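Local coordinates for hydrolase, HAD superfamily, subfamily III A (PDB 3N1U), which probably hydrolyses 3-deoxy-D-manno-octulosonate 8-phosphate to free KDO and phosphate, a metal-dependent step on the way to lipopolysaccharide, at residues K20-D25 with E112-G117; L30-L35 with G154-V159; K56-A61 with D164-A169; D118-L123 with N137-V142. All coordinates share one frame; numbering follows the deposited sequence.

Interaction 1: residues K20-D25 with E112-G117; sequences KCLICD and EFAYIG. With CA (calcium ion), chain B.
K20 N donates to E112 O over 2.7 Å in a nearly straight bond (170° at the hydrogen), and C21 N turns to the same oxygen, so one carbonyl serves two successive amides at the start of the pairing. A114 N to C21 O, I23 N to A114 O (2.9 Å), I116 N to I23 O and D25 N to I116 O (3.2 Å) follow, the alternating pattern of parallel strands; the axes of 21-24 and 113-117 run 4.6 Å apart and 19° from parallel. Beyond the strand, D25 OD2 binds the calcium ion at 2.2 Å, while OD1 forms a salt bridge with K95.

Side chains alternate between the sheet faces. On one, I23 lies between two rings: its CD1 meets F113 CD1 obliquely at 3.5 Å, and its CB and CG2 touch Y115 CD2. C21, with SG anti to the backbone N (chi1 178°), brings its sulfur obliquely to F113 as a Cys sulfur-aromatic contact. Helix 96-106 packs here through Y99 and L102. On the other face, covered by helices 49-60 and 158-169, L22 CD1 meets A114 CB at 3.7 Å and C24 SG meets I116 CG2.

These are the central strands of the HAD Rossmann-like core. The D25 N bond fixes the strand end from which the metal-binding carboxylate projects; K95 probably helps to orient it and is itself hydrogen-bonded to Y115 OH, which also bonds D122.

Interaction 2: residues L30-L35 with G154-V159; sequences LSDGLL and GGRGAV
D32 and G154 meet where the turn following the HAD-type aspartate motif lies against the glycine-rich loop that leads into helix 158-169. Two side-chain turns shape the first segment: S31 OG accepts from G33 N (3.0 Å) in an ST turn and also from G28 N, and D32 OD1 accepts from L34 N in an Asx turn, met 47° out of the carboxylate plane.

Backbone contacts dominate the close part of the interface. The CA-H of D32 points at G154 O, with D32 CA to G154 O 3.3 Å, and the CA atoms of S31 and G155 come within 3.9 Å. The two glycines bring their backbone directly against S31 and D32, G155 with a positive phi (65°). D32 N is buried here without a partner in the model.

The charged pair is long and less certain: D32 OD2 lies 3.6 Å from R156 NH1, in the guanidinium plane, but R156 was deposited in two conformers. In the one described, NH1 also donates to G155 O.

Apolar packing is left to the buried ends, where L30, although its CB points away, swings its tip across obliquely and sets CD2 3.8 Å from V159 CG2.

Interaction 3: residues K56-A61 with D164-A169; sequences KLLMAA and DLILNA
I166 opens the contact from helix 158-169, its CG2 resting 4.1 Å from L58 CD2. That methyl branch is anti to the backbone N; the other branch continues to CD1, which reaches A114 CB on the central sheet, so the residue fills the angle between sheet and helix 49-60. I63, in the loop just beyond helix 49-60, touches both I166 and L58.

L167 comes next and carries most of the packing. Its CG stands beside the backbone N (chi1 -69°), which directs the fork of the side chain at the other helix. CG itself lies 3.8 Å from L58 CD2, the two leucines crossing at a slant, and the two methyls then diverge: CD1 goes to L57 CB at 3.8 Å, while CD2 goes to A61 CB at 3.7 Å. L167 therefore fits among L57 and L58, neighbours in sequence, and A61, one turn after L57 at the end of the helix.

The short helical segments have axes 10.2 Å apart at 28°, running in the same general direction, as neighbouring helices do on one face of the Rossmann-like HAD sheet. L58 CD1 in turn touches L22 CD2 of strand 21-24. At the outer side, L57 packs on A176 and Y180 of helix 173-181 and on L120 of a neighbouring subunit.

Interaction 4: residues D118-L123 with N137-V142; sequences DDLPDL and NAVPQV. With CA (calcium ion), chain B.
The metal-binding loop of the HAD active site meets the start of helix 140-145 where V139 N, at the helix N-cap position, donates to D118 O (2.9 Å, 168° at the hydrogen). This main-chain bond ties down the residue whose OD1 binds the calcium ion at 2.2 Å. The metal's six ligands are completed by D25 OD2, D27 O and three waters. D118 OD2 accepts a hydrogen bond from water 2 (2.7 Å), itself a metal ligand, and another from Q50 of a neighbouring subunit.

D122 is second shell: its OD2 accepts from D118 N (3.0 Å), D119 N and metal-bound water 3. Three donors thus grip one oxygen, which fixes the turn and one metal water together, while OD1 pairs with K95 and Y115.

Methyl groups pack against this turn, partly on its oxygens. V142, with CG2 beside its backbone N, brings that methyl to 3.4 Å from D119 O and on to L123 CG. D119 OD1, which accepts from L120 N and forms a salt bridge with R160 of the same neighbouring subunit, has V139 CG1 packed 3.6 Å from it. L120 CD2 touches V139 CG2 and the amide end of Q141; L123 CD1 crosses Q141 at about a right angle, 3.7 Å from OE1.

One segment leads from strand 113-117 into helix 123-128, the other from the loop after strand 131-134 into helix 140-145.

In the fold
Interaction 1 forms the middle of the six-stranded parallel sheet, about 5 Å from the chain centre. The other contacts each touch it, their centres about 12 to 16 Å away. Interaction 3 packs helices 49-60 and 158-169 onto one face; interaction 2, about 19 Å from it between centres, uses the start of the same helix 158-169. Interaction 4 lies beyond the strand ends, its centre about 15 Å from that of interaction 1, and the two share the calcium ion and its three waters. N137 OD1 accepts from G154 N, joining interactions 4 and 2. Along the chain the segments of 1, 2 and 3 interleave, whereas 4 follows 1. Sequence-distant loops are thus gathered at one metal site, and interactions 2 and 4 both touch a second subunit of the tetramer.

Interaction 1: residues K20-D25 with E112-G117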
loop_
_atom_site.group_PDB
_atom_site.type_symbol
_atom_site.label_atom_id
_atom_site.label_comp_id
_atom_site.label_asym_id
_atom_site.label_seq_id
_atom_site.Cartn_x
_atom_site.Cartn_y
_atom_site.Cartn_z
ATOM N N LYS A 20 -30.085 -13.053 3.019
ATOM C CA LYS A 20 -29.996 -14.285 2.278
ATOM C C LYS A 20 -29.070 -14.122 1.060
ATOM O O LYS A 20 -28.734 -15.110 0.407
ATOM C CB LYS A 20 -31.405 -14.727 1.830
ATOM C CG LYS A 20 -32.176 -15.310 3.037
ATOM C CD LYS A 20 -33.472 -15.968 2.672
ATOM C CE LYS A 20 -33.887 -16.818 3.889
ATOM N NZ LYS A 20 -35.156 -17.541 3.640
ATOM N N CYS A 21 -28.665 -12.896 0.757
ATOM C CA CYS A 21 -27.678 -12.673 -0.315
ATOM C C CYS A 21 -26.878 -11.444 0.009
ATOM O O CYS A 21 -27.460 -10.393 0.324
ATOM C CB CYS A 21 -28.403 -12.495 -1.666
ATOM S SG CYS A 21 -27.275 -12.164 -3.086
ATOM N N LEU A 22 -25.535 -11.542 -0.037
ATOM C CA LEU A 22 -24.681 -10.333 -0.020
ATOM C C LEU A 22 -24.245 -9.945 -1.459
ATOM O O LEU A 22 -23.731 -10.806 -2.217
ATOM C CB LEU A 22 -23.402 -10.574 0.861
ATOM C CG LEU A 22 -22.384 -9.418 0.732
ATOM C CD1 LEU A 22 -22.962 -8.075 1.267
ATOM C CD2 LEU A 22 -21.091 -9.794 1.508
ATOM N N ILE A 23 -24.426 -8.676 -1.824
ATOM C CA ILE A 23 -23.986 -8.156 -3.096
ATOM C C ILE A 23 -22.802 -7.213 -2.837
ATOM O O ILE A 23 -22.868 -6.333 -1.945
ATOM C CB ILE A 23 -25.076 -7.285 -3.831
ATOM C CG1 ILE A 23 -26.446 -8.018 -3.896
ATOM C CG2 ILE A 23 -24.612 -6.949 -5.224
ATOM C CD1 ILE A 23 -27.626 -7.061 -4.275
ATOM N N CYS A 24 -21.726 -7.406 -3.596
ATOM C CA CYS A 24 -20.558 -6.546 -3.480
ATOM C C CYS A 24 -20.325 -5.826 -4.754
ATOM O O CYS A 24 -20.462 -6.406 -5.827
ATOM C CB CYS A 24 -19.254 -7.337 -3.181
ATOM S SG CYS A 24 -19.315 -8.353 -1.697
ATOM N N ASP A 25 -19.867 -4.593 -4.620
ATOM C CA ASP A 25 -19.210 -3.890 -5.718
ATOM C C ASP A 25 -17.753 -4.405 -5.793
ATOM O O ASP A 25 -17.265 -5.023 -4.842
ATOM C CB ASP A 25 -19.194 -2.406 -5.410
ATOM C CG ASP A 25 -18.458 -1.601 -6.472
ATOM O OD1 ASP A 25 -18.637 -1.852 -7.690
ATOM O OD2 ASP A 25 -17.707 -0.705 -6.080
ATOM N N GLU A 112 -33.879 -8.801 2.268
ATOM C CA GLU A 112 -33.079 -10.015 2.413
ATOM C C GLU A 112 -31.750 -9.884 1.692
ATOM O O GLU A 112 -30.927 -10.822 1.713
ATOM C CB GLU A 112 -33.853 -11.235 1.891
ATOM C CG GLU A 112 -35.187 -11.466 2.681
ATOM C CD GLU A 112 -35.951 -12.671 2.183
ATOM O OE1 GLU A 112 -36.400 -12.672 1.016
ATOM O OE2 GLU A 112 -36.105 -13.614 2.962
ATOM N N PHE A 113 -31.538 -8.727 1.065
ATOM C CA PHE A 113 -30.227 -8.394 0.484
ATOM C C PHE A 113 -29.395 -7.492 1.407
ATOM O O PHE A 113 -29.953 -6.580 2.055
ATOM C CB PHE A 113 -30.425 -7.620 -0.843
ATOM C CG PHE A 113 -30.841 -8.476 -1.977
ATOM C CD1 PHE A 113 -29.895 -9.242 -2.674
ATOM C CD2 PHE A 113 -32.208 -8.533 -2.359
ATOM C CE1 PHE A 113 -30.297 -10.073 -3.720
ATOM C CE2 PHE A 113 -32.607 -9.351 -3.415
ATOM C CZ PHE A 113 -31.643 -10.126 -4.087
ATOM N N ALA A 114 -28.076 -7.744 1.451
ATOM C CA ALA A 114 -27.103 -6.745 1.883
ATOM C C ALA A 114 -26.346 -6.263 0.654
ATOM O O ALA A 114 -26.208 -7.021 -0.335
ATOM C CB ALA A 114 -26.126 -7.366 2.973
ATOM N N TYR A 115 -25.804 -5.029 0.714
ATOM C CA TYR A 115 -25.041 -4.452 -0.373
ATOM C C TYR A 115 -23.933 -3.594 0.232
ATOM O O TYR A 115 -24.189 -2.789 1.176
ATOM C CB TYR A 115 -25.940 -3.534 -1.261
ATOM C CG TYR A 115 -25.178 -3.051 -2.489
ATOM C CD1 TYR A 115 -24.208 -2.048 -2.410
ATOM C CD2 TYR A 115 -25.399 -3.633 -3.728
ATOM C CE1 TYR A 115 -23.523 -1.619 -3.550
ATOM C CE2 TYR A 115 -24.723 -3.220 -4.844
ATOM C CZ TYR A 115 -23.788 -2.215 -4.751
ATOM O OH TYR A 115 -23.128 -1.841 -5.898
ATOM N N ILE A 116 -22.703 -3.817 -0.221
ATOM C CA ILE A 116 -21.541 -3.077 0.250
ATOM C C ILE A 116 -20.887 -2.310 -0.937
ATOM O O ILE A 116 -20.570 -2.881 -2.001
ATOM C CB ILE A 116 -20.565 -3.987 1.061
ATOM C CG1 ILE A 116 -19.411 -3.146 1.655
ATOM C CG2 ILE A 116 -20.050 -5.185 0.189
ATOM C CD1 ILE A 116 -18.524 -3.947 2.665
ATOM N N GLY A 117 -20.766 -1.011 -0.736
ATOM C CA GLY A 117 -20.456 -0.074 -1.813
ATOM C C GLY A 117 -19.440 0.974 -1.350
ATOM O O GLY A 117 -19.182 1.115 -0.154
HETATM CA CA CA B . -16.654 1.152 -6.602
HETATM O O HOH W 1 -16.455 1.073 -8.989
HETATM O O HOH W 2 -15.445 3.222 -6.722
HETATM O O HOH W 3 -18.859 2.070 -7.091
#

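Interaction 2: residues L30-L35 with G154-V159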
loop_
_atom_site.group_PDB
_atom_site.type_symbol
_atom_site.label_atom_id
_atom_site.label_comp_id
_atom_site.label_asym_id
_atom_site.label_seq_id
_atom_site.Cartn_x
_atom_site.Cartn_y
_atom_site.Cartn_z
ATOM N N LEU A 30 -14.080 -4.727 -3.051
ATOM C CA LEU A 30 -13.278 -5.940 -3.051
ATOM C C LEU A 30 -11.798 -5.616 -3.378
ATOM O O LEU A 30 -10.910 -6.417 -3.120
ATOM C CB LEU A 30 -13.867 -6.940 -4.045
ATOM C CG LEU A 30 -15.179 -7.612 -3.505
ATOM C CD1 LEU A 30 -15.843 -8.367 -4.644
ATOM C CD2 LEU A 30 -14.863 -8.614 -2.372
ATOM N N SER A 31 -11.548 -4.410 -3.934
ATOM C CA SER A 31 -10.177 -3.905 -4.079
ATOM C C SER A 31 -9.958 -2.673 -3.265
ATOM O O SER A 31 -10.954 -2.067 -2.776
ATOM C CB SER A 31 -9.902 -3.618 -5.549
ATOM O OG SER A 31 -10.507 -2.370 -5.955
ATOM N N ASP A 32 -8.664 -2.246 -3.180
ATOM C CA ASP A 32 -8.253 -0.978 -2.603
ATOM C C ASP A 32 -8.710 0.186 -3.395
ATOM O O ASP A 32 -8.523 1.347 -2.972
ATOM C CB ASP A 32 -6.662 -0.818 -2.551
ATOM C CG ASP A 32 -5.918 -1.471 -3.773
ATOM O OD1 ASP A 32 -6.496 -1.622 -4.874
ATOM O OD2 ASP A 32 -4.719 -1.912 -3.616
ATOM N N GLY A 33 -9.264 -0.068 -4.573
ATOM C CA GLY A 33 -9.603 1.090 -5.433
ATOM C C GLY A 33 -8.600 1.346 -6.539
ATOM O O GLY A 33 -8.837 2.167 -7.402
ATOM N N LEU A 34 -7.428 0.678 -6.497
ATOM C CA LEU A 34 -6.384 1.014 -7.465
ATOM C C LEU A 34 -6.584 0.227 -8.726
ATOM O O LEU A 34 -6.974 -0.940 -8.696
ATOM C CB LEU A 34 -4.979 0.681 -6.860
ATOM C CG LEU A 34 -4.621 1.598 -5.667
ATOM C CD1 LEU A 34 -3.160 1.212 -5.178
ATOM C CD2 LEU A 34 -4.663 3.180 -6.043
ATOM N N LEU A 35 -6.226 0.857 -9.824
ATOM C CA LEU A 35 -6.158 0.253 -11.138
ATOM C C LEU A 35 -4.727 0.289 -11.559
ATOM O O LEU A 35 -4.132 1.387 -11.785
ATOM C CB LEU A 35 -7.002 1.090 -12.100
ATOM C CG LEU A 35 -8.418 1.426 -11.649
ATOM C CD1 LEU A 35 -8.978 2.463 -12.704
ATOM C CD2 LEU A 35 -9.309 0.149 -11.564
ATOM N N GLY A 154 -11.754 -0.843 1.812
ATOM C CA GLY A 154 -11.964 -1.759 0.651
ATOM C C GLY A 154 -10.633 -2.432 0.320
ATOM O O GLY A 154 -9.543 -1.776 0.340
ATOM N N GLY A 155 -10.718 -3.723 -0.041
ATOM C CA GLY A 155 -9.531 -4.563 -0.293
ATOM C C GLY A 155 -8.622 -4.855 0.865
ATOM O O GLY A 155 -7.523 -5.314 0.679
ATOM N N ARG A 156 -9.051 -4.562 2.089
ATOM C CA ARG A 156 -8.183 -4.820 3.214
ATOM C C ARG A 156 -8.889 -5.671 4.266
ATOM O O ARG A 156 -8.425 -5.744 5.403
ATOM C CB ARG A 156 -7.711 -3.512 3.847
ATOM C CG ARG A 156 -6.911 -2.656 2.898
ATOM C CD ARG A 156 -5.682 -3.421 2.452
ATOM N NE ARG A 156 -4.725 -2.562 1.748
ATOM C CZ ARG A 156 -4.615 -2.488 0.426
ATOM N NH1 ARG A 156 -5.432 -3.196 -0.349
ATOM N NH2 ARG A 156 -3.698 -1.682 -0.107
ATOM N N GLY A 157 -10.031 -6.263 3.896
ATOM C CA GLY A 157 -10.832 -7.063 4.864
ATOM C C GLY A 157 -12.181 -6.465 5.301
ATOM O O GLY A 157 -12.796 -6.995 6.239
ATOM N N ALA A 158 -12.606 -5.365 4.653
ATOM C CA ALA A 158 -13.928 -4.739 4.965
ATOM C C ALA A 158 -15.071 -5.709 4.603
ATOM O O ALA A 158 -16.012 -5.863 5.361
ATOM C CB ALA A 158 -14.122 -3.436 4.211
ATOM N N VAL A 159 -14.981 -6.370 3.441
ATOM C CA VAL A 159 -16.027 -7.303 3.060
ATOM C C VAL A 159 -16.040 -8.494 4.022
ATOM O O VAL A 159 -17.111 -8.931 4.414
ATOM C CB VAL A 159 -15.791 -7.787 1.581
ATOM C CG1 VAL A 159 -16.626 -9.024 1.253
ATOM C CG2 VAL A 159 -16.126 -6.625 0.610
#

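Interaction 3: residues K56-A61 with D164-A169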
loop_
_atom_site.group_PDB
_atom_site.type_symbol
_atom_site.label_atom_id
_atom_site.label_comp_id
_atom_site.label_asym_id
_atom_site.label_seq_id
_atom_site.Cartn_x
_atom_site.Cartn_y
_atom_site.Cartn_z
ATOM N N LYS A 56 -16.508 -17.122 0.718
ATOM C CA LYS A 56 -16.646 -18.573 0.734
ATOM C C LYS A 56 -17.361 -19.094 1.969
ATOM O O LYS A 56 -18.079 -20.127 1.906
ATOM C CB LYS A 56 -15.278 -19.261 0.604
ATOM C CG LYS A 56 -14.609 -19.088 -0.757
ATOM C CD LYS A 56 -13.187 -19.603 -0.628
ATOM C CE LYS A 56 -12.544 -19.777 -1.986
ATOM N NZ LYS A 56 -11.189 -20.381 -1.756
ATOM N N LEU A 57 -17.152 -18.413 3.094
ATOM C CA LEU A 57 -17.872 -18.802 4.310
ATOM C C LEU A 57 -19.362 -18.516 4.175
ATOM O O LEU A 57 -20.198 -19.308 4.646
ATOM C CB LEU A 57 -17.323 -18.074 5.531
ATOM C CG LEU A 57 -15.905 -18.513 6.002
ATOM C CD1 LEU A 57 -15.263 -17.564 7.049
ATOM C CD2 LEU A 57 -15.933 -19.910 6.549
ATOM N N LEU A 58 -19.716 -17.367 3.609
ATOM C CA LEU A 58 -21.165 -17.140 3.407
ATOM C C LEU A 58 -21.753 -18.251 2.573
ATOM O O LEU A 58 -22.810 -18.838 2.890
ATOM C CB LEU A 58 -21.424 -15.799 2.703
ATOM C CG LEU A 58 -21.209 -14.526 3.531
ATOM C CD1 LEU A 58 -21.565 -13.285 2.678
ATOM C CD2 LEU A 58 -22.067 -14.582 4.780
HETATM N N MSE A 59 -21.103 -18.552 1.470
HETATM C CA MSE A 59 -21.657 -19.579 0.577
HETATM C C MSE A 59 -21.709 -20.981 1.205
HETATM O O MSE A 59 -22.660 -21.736 0.932
HETATM C CB MSE A 59 -20.866 -19.567 -0.749
HETATM C CG MSE A 59 -21.109 -18.234 -1.550
HETATM SE SE MSE A 59 -20.278 -18.356 -3.342
HETATM C CE MSE A 59 -18.547 -17.810 -2.753
ATOM N N ALA A 60 -20.702 -21.329 2.029
ATOM C CA ALA A 60 -20.711 -22.600 2.770
ATOM C C ALA A 60 -21.882 -22.659 3.738
ATOM O O ALA A 60 -22.367 -23.745 4.028
ATOM C CB ALA A 60 -19.362 -22.812 3.543
ATOM N N ALA A 61 -22.332 -21.498 4.231
ATOM C CA ALA A 61 -23.472 -21.391 5.167
ATOM C C ALA A 61 -24.841 -21.225 4.470
ATOM O O ALA A 61 -25.844 -20.997 5.155
ATOM C CB ALA A 61 -23.274 -20.197 6.076
ATOM N N ASP A 164 -18.607 -11.684 8.450
ATOM C CA ASP A 164 -18.567 -12.161 9.843
ATOM C C ASP A 164 -19.745 -11.599 10.641
ATOM O O ASP A 164 -20.370 -12.344 11.363
ATOM C CB ASP A 164 -17.249 -11.802 10.537
ATOM C CG ASP A 164 -16.078 -12.664 10.079
ATOM O OD1 ASP A 164 -16.266 -13.584 9.226
ATOM O OD2 ASP A 164 -14.947 -12.394 10.567
ATOM N N LEU A 165 -20.081 -10.314 10.447
ATOM C CA LEU A 165 -21.298 -9.743 11.087
ATOM C C LEU A 165 -22.556 -10.562 10.753
ATOM O O LEU A 165 -23.343 -10.921 11.641
ATOM C CB LEU A 165 -21.512 -8.284 10.611
ATOM C CG LEU A 165 -22.819 -7.653 11.156
ATOM C CD1 LEU A 165 -22.554 -7.243 12.639
ATOM C CD2 LEU A 165 -23.197 -6.453 10.316
ATOM N N ILE A 166 -22.723 -10.888 9.483
ATOM C CA ILE A 166 -23.920 -11.605 9.018
ATOM C C ILE A 166 -23.917 -13.041 9.629
ATOM O O ILE A 166 -24.924 -13.512 10.232
ATOM C CB ILE A 166 -23.974 -11.621 7.478
ATOM C CG1 ILE A 166 -24.259 -10.199 6.902
ATOM C CG2 ILE A 166 -25.028 -12.657 6.940
ATOM C CD1 ILE A 166 -23.939 -10.102 5.390
ATOM N N LEU A 167 -22.770 -13.716 9.527
ATOM C CA LEU A 167 -22.703 -15.074 10.050
ATOM C C LEU A 167 -22.943 -15.103 11.547
ATOM O O LEU A 167 -23.680 -15.948 12.067
ATOM C CB LEU A 167 -21.358 -15.717 9.708
ATOM C CG LEU A 167 -21.151 -16.019 8.200
ATOM C CD1 LEU A 167 -19.677 -16.360 8.009
ATOM C CD2 LEU A 167 -22.024 -17.198 7.813
ATOM N N ASN A 168 -22.337 -14.161 12.242
ATOM C CA ASN A 168 -22.536 -14.085 13.700
ATOM C C ASN A 168 -23.968 -13.791 14.118
ATOM O O ASN A 168 -24.491 -14.416 15.062
ATOM C CB ASN A 168 -21.520 -13.118 14.320
ATOM C CG ASN A 168 -20.139 -13.800 14.500
ATOM O OD1 ASN A 168 -20.072 -14.963 14.940
ATOM N ND2 ASN A 168 -19.071 -13.104 14.158
ATOM N N ALA A 169 -24.608 -12.857 13.416
ATOM C CA ALA A 169 -26.024 -12.533 13.660
ATOM C C ALA A 169 -26.965 -13.720 13.506
ATOM O O ALA A 169 -27.966 -13.816 14.208
ATOM C CB ALA A 169 -26.463 -11.370 12.774
#

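Interaction 4: residues D118-L123 with N137-V142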
loop_
_atom_site.group_PDB
_atom_site.type_symbol
_atom_site.label_atom_id
_atom_site.label_comp_id
_atom_site.label_asym_id
_atom_site.label_seq_id
_atom_site.Cartn_x
_atom_site.Cartn_y
_atom_site.Cartn_z
ATOM N N ASP A 118 -18.933 1.768 -2.282
ATOM C CA ASP A 118 -18.039 2.904 -1.921
ATOM C C ASP A 118 -18.315 4.254 -2.647
ATOM O O ASP A 118 -17.747 5.292 -2.262
ATOM C CB ASP A 118 -16.583 2.491 -2.195
ATOM C CG ASP A 118 -16.234 2.536 -3.676
ATOM O OD1 ASP A 118 -16.865 1.834 -4.528
ATOM O OD2 ASP A 118 -15.258 3.262 -3.995
ATOM N N ASP A 119 -19.129 4.260 -3.722
ATOM C CA ASP A 119 -19.243 5.486 -4.550
ATOM C C ASP A 119 -20.719 5.743 -4.964
ATOM O O ASP A 119 -21.615 4.908 -4.686
ATOM C CB ASP A 119 -18.255 5.471 -5.763
ATOM C CG ASP A 119 -17.756 6.889 -6.147
ATOM O OD1 ASP A 119 -18.505 7.870 -5.934
ATOM O OD2 ASP A 119 -16.620 7.020 -6.681
ATOM N N LEU A 120 -20.988 6.885 -5.575
ATOM C CA LEU A 120 -22.361 7.348 -5.761
ATOM C C LEU A 120 -23.262 6.373 -6.514
ATOM O O LEU A 120 -24.442 6.301 -6.203
ATOM C CB LEU A 120 -22.352 8.747 -6.427
ATOM C CG LEU A 120 -21.443 9.744 -5.681
ATOM C CD1 LEU A 120 -21.431 11.049 -6.500
ATOM C CD2 LEU A 120 -22.009 10.016 -4.295
ATOM N N PRO A 121 -22.730 5.634 -7.511
ATOM C CA PRO A 121 -23.672 4.695 -8.191
ATOM C C PRO A 121 -24.167 3.528 -7.326
ATOM O O PRO A 121 -25.198 2.913 -7.652
ATOM C CB PRO A 121 -22.896 4.219 -9.421
ATOM C CG PRO A 121 -21.716 5.327 -9.590
ATOM C CD PRO A 121 -21.393 5.651 -8.154
ATOM N N ASP A 122 -23.507 3.303 -6.188
ATOM C CA ASP A 122 -23.961 2.310 -5.201
ATOM C C ASP A 122 -25.079 2.840 -4.304
ATOM O O ASP A 122 -25.785 2.068 -3.665
ATOM C CB ASP A 122 -22.786 1.875 -4.315
ATOM C CG ASP A 122 -21.622 1.315 -5.104
ATOM O OD1 ASP A 122 -21.826 0.430 -5.980
ATOM O OD2 ASP A 122 -20.474 1.762 -4.850
ATOM N N LEU A 123 -25.204 4.160 -4.221
ATOM C CA LEU A 123 -26.143 4.770 -3.264
ATOM C C LEU A 123 -27.614 4.276 -3.324
ATOM O O LEU A 123 -28.190 3.953 -2.291
ATOM C CB LEU A 123 -26.145 6.303 -3.433
ATOM C CG LEU A 123 -25.425 7.074 -2.348
ATOM C CD1 LEU A 123 -25.650 8.554 -2.723
ATOM C CD2 LEU A 123 -26.117 6.702 -1.004
ATOM N N ASN A 137 -13.545 3.722 3.474
ATOM C CA ASN A 137 -12.929 4.695 2.545
ATOM C C ASN A 137 -13.972 5.190 1.499
ATOM O O ASN A 137 -13.600 5.779 0.460
ATOM C CB ASN A 137 -11.748 4.003 1.777
ATOM C CG ASN A 137 -12.176 2.696 1.158
ATOM O OD1 ASN A 137 -12.689 1.858 1.838
ATOM N ND2 ASN A 137 -12.020 2.527 -0.176
ATOM N N ALA A 138 -15.256 4.934 1.744
ATOM C CA ALA A 138 -16.292 5.355 0.799
ATOM C C ALA A 138 -16.373 6.863 0.706
ATOM O O ALA A 138 -15.923 7.585 1.638
ATOM C CB ALA A 138 -17.690 4.778 1.200
ATOM N N VAL A 139 -16.983 7.360 -0.387
ATOM C CA VAL A 139 -17.131 8.807 -0.562
ATOM C C VAL A 139 -18.122 9.336 0.488
ATOM O O VAL A 139 -18.948 8.571 1.037
ATOM C CB VAL A 139 -17.550 9.200 -2.003
ATOM C CG1 VAL A 139 -16.484 8.591 -3.008
ATOM C CG2 VAL A 139 -19.018 8.766 -2.311
ATOM N N PRO A 140 -18.047 10.632 0.784
ATOM C CA PRO A 140 -18.851 11.144 1.909
ATOM C C PRO A 140 -20.381 10.834 1.933
ATOM O O PRO A 140 -20.922 10.461 3.003
ATOM C CB PRO A 140 -18.563 12.656 1.865
ATOM C CG PRO A 140 -17.073 12.702 1.394
ATOM C CD PRO A 140 -17.074 11.643 0.282
ATOM N N GLN A 141 -21.075 10.959 0.805
ATOM C CA GLN A 141 -22.506 10.629 0.768
ATOM C C GLN A 141 -22.808 9.160 1.056
ATOM O O GLN A 141 -23.789 8.828 1.729
ATOM C CB GLN A 141 -23.070 10.943 -0.593
ATOM C CG GLN A 141 -23.499 12.375 -0.755
ATOM C CD GLN A 141 -24.002 12.632 -2.161
ATOM O OE1 GLN A 141 -25.121 12.259 -2.502
ATOM N NE2 GLN A 141 -23.171 13.283 -2.988
ATOM N N VAL A 142 -21.967 8.264 0.537
ATOM C CA VAL A 142 -22.143 6.866 0.812
ATOM C C VAL A 142 -21.942 6.569 2.304
ATOM O O VAL A 142 -22.718 5.812 2.877
ATOM C CB VAL A 142 -21.183 6.001 -0.058
ATOM C CG1 VAL A 142 -21.264 4.524 0.356
ATOM C CG2 VAL A 142 -21.552 6.206 -1.552
HETATM CA CA CA B . -16.654 1.152 -6.602
HETATM O O HOH W 2 -15.445 3.222 -6.722
HETATM O O HOH W 3 -18.859 2.070 -7.091
HETATM O O HOH W 1 -16.455 1.073 -8.989
#